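Local structure of HET-C2 (Podospora anserina, 3KV0) at residues S135-Y140 against A158-C163. The protein is a fungal glycolipid transfer protein (GLTP) that probably carries glycolipids between membranes and may also bind and transfer ceramide 1-phosphate. Residues are numbered along the deposited sequence; the frame is centred on the assembly and turned at random.
Sequences SFRGSY and AAMSAC
Met160 reaches across to the helix of Phe136 and Tyr140 and carries the apolar part of this contact. Its SD lies 3.8 Å from Phe136 CB and 3.3 Å from the Phe136 carbonyl O, which also accepts the helical bond from Tyr140 N. The bend at chi3 (-62°) carries the methyl CE toward Tyr140, 3.7 Å from ring atom CD2, while SD makes an oblique Met-aromatic contact with that ring. A second sulfur, Cys163 SG, meets the Phe136 ring obliquely, 3.9 Å from CD1.

The polar part is carried by Arg137 and Ser161. Arg137, extended from CG to NE, donates from NH2 to Ser161 OG (3.0 Å, 154°), with the hydroxyl close to the guanidinium plane. One water bridges Arg137 NE and the same OG; Asp134 takes NH1 in a salt bridge. Arg137 CG lies 3.9 Å from Met160 CE. An alanine in place of Arg137 would probably leave Ser161 OG and the bridging water without their guanidinium partner, and that side of the methyl less covered.

In the mainly helical GLTP fold, this contact packs segment 158-163, on helix 155-161 and the residues after it, against helix 132-142, whose Phe136 and Tyr140 also touch helix 103-122.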
loop_
_atom_site.group_PDB
_atom_site.type_symbol
_atom_site.label_atom_id
_atom_site.label_comp_id
_atom_site.label_asym_id
_atom_site.label_seq_id
_atom_site.Cartn_x
_atom_site.Cartn_y
_atom_site.Cartn_z
ATOM N N SER A 135 0.727 -9.478 -13.869
ATOM C CA SER A 135 0.232 -8.169 -13.360
ATOM C C SER A 135 1.198 -7.625 -12.287
ATOM O O SER A 135 1.604 -6.465 -12.327
ATOM C CB SER A 135 -1.188 -8.280 -12.805
ATOM O OG SER A 135 -2.130 -8.741 -13.764
ATOM N N PHE A 136 1.611 -8.489 -11.354
ATOM C CA PHE A 136 2.608 -8.088 -10.367
ATOM C C PHE A 136 3.954 -7.704 -10.982
ATOM O O PHE A 136 4.537 -6.674 -10.626
ATOM C CB PHE A 136 2.734 -9.137 -9.251
ATOM C CG PHE A 136 1.740 -8.943 -8.156
ATOM C CD1 PHE A 136 0.527 -9.597 -8.161
ATOM C CD2 PHE A 136 1.996 -8.042 -7.127
ATOM C CE1 PHE A 136 -0.408 -9.363 -7.131
ATOM C CE2 PHE A 136 1.072 -7.829 -6.096
ATOM C CZ PHE A 136 -0.139 -8.469 -6.119
ATOM N N ARG A 137 4.458 -8.489 -11.951
ATOM C CA ARG A 137 5.721 -8.128 -12.566
ATOM C C ARG A 137 5.688 -6.790 -13.259
ATOM O O ARG A 137 6.620 -6.026 -13.173
ATOM C CB ARG A 137 6.174 -9.168 -13.577
ATOM C CG ARG A 137 6.761 -10.412 -12.973
ATOM C CD ARG A 137 6.679 -11.554 -14.029
ATOM N NE ARG A 137 7.150 -12.812 -13.471
ATOM C CZ ARG A 137 6.735 -14.023 -13.837
ATOM N NH1 ARG A 137 5.792 -14.189 -14.757
ATOM N NH2 ARG A 137 7.263 -15.088 -13.250
ATOM N N GLY A 138 4.607 -6.500 -13.958
ATOM C CA GLY A 138 4.545 -5.242 -14.670
ATOM C C GLY A 138 4.421 -4.069 -13.720
ATOM O O GLY A 138 4.971 -3.026 -13.962
ATOM N N SER A 139 3.669 -4.249 -12.628
ATOM C CA SER A 139 3.629 -3.251 -11.574
ATOM C C SER A 139 4.997 -2.993 -10.945
ATOM O O SER A 139 5.390 -1.858 -10.719
ATOM C CB SER A 139 2.630 -3.657 -10.450
ATOM O OG SER A 139 2.602 -2.582 -9.533
ATOM N N TYR A 140 5.735 -4.053 -10.632
ATOM C CA TYR A 140 7.007 -3.909 -9.971
ATOM C C TYR A 140 7.928 -3.012 -10.801
ATOM O O TYR A 140 8.594 -2.104 -10.258
ATOM C CB TYR A 140 7.652 -5.293 -9.756
ATOM C CG TYR A 140 8.963 -5.282 -8.997
ATOM C CD1 TYR A 140 9.043 -4.751 -7.711
ATOM C CD2 TYR A 140 10.119 -5.826 -9.548
ATOM C CE1 TYR A 140 10.236 -4.770 -7.004
ATOM C CE2 TYR A 140 11.345 -5.811 -8.854
ATOM C CZ TYR A 140 11.381 -5.308 -7.574
ATOM O OH TYR A 140 12.561 -5.252 -6.887
ATOM N N ALA A 158 11.313 -13.426 -7.086
ATOM C CA ALA A 158 10.967 -14.784 -6.669
ATOM C C ALA A 158 9.582 -14.818 -6.058
ATOM O O ALA A 158 8.804 -15.767 -6.250
ATOM C CB ALA A 158 12.055 -15.347 -5.644
ATOM N N ALA A 159 9.246 -13.757 -5.322
ATOM C CA ALA A 159 7.948 -13.677 -4.681
ATOM C C ALA A 159 6.833 -13.618 -5.724
ATOM O O ALA A 159 5.848 -14.354 -5.670
ATOM C CB ALA A 159 7.903 -12.439 -3.744
ATOM N N MET A 160 6.984 -12.737 -6.695
ATOM C CA MET A 160 5.973 -12.584 -7.743
ATOM C C MET A 160 5.802 -13.835 -8.614
ATOM O O MET A 160 4.687 -14.166 -9.000
ATOM C CB MET A 160 6.321 -11.390 -8.623
ATOM C CG MET A 160 6.323 -10.084 -7.873
ATOM S SD MET A 160 6.528 -8.648 -8.943
ATOM C CE MET A 160 8.183 -9.018 -9.636
ATOM N N SER A 161 6.892 -14.543 -8.925
ATOM C CA SER A 161 6.771 -15.816 -9.668
ATOM C C SER A 161 5.957 -16.878 -8.922
ATOM O O SER A 161 5.424 -17.772 -9.548
ATOM C CB SER A 161 8.138 -16.412 -10.043
ATOM O OG SER A 161 8.920 -15.469 -10.752
ATOM N N ALA A 162 5.822 -16.771 -7.609
ATOM C CA ALA A 162 5.054 -17.745 -6.816
ATOM C C ALA A 162 3.597 -17.339 -6.586
ATOM O O ALA A 162 2.918 -17.921 -5.736
ATOM C CB ALA A 162 5.768 -18.021 -5.441
ATOM N N CYS A 163 3.099 -16.356 -7.340
ATOM C CA CYS A 163 1.678 -15.983 -7.294
ATOM C C CYS A 163 0.752 -17.183 -7.577
ATOM O O CYS A 163 1.067 -18.005 -8.421
ATOM C CB CYS A 163 1.365 -14.877 -8.314
ATOM S SG CYS A 163 1.743 -13.223 -7.704
HETATM O O HOH W 1 9.035 -12.527 -11.199
HETATM O O HOH W 2 5.765 -18.137 -12.525
#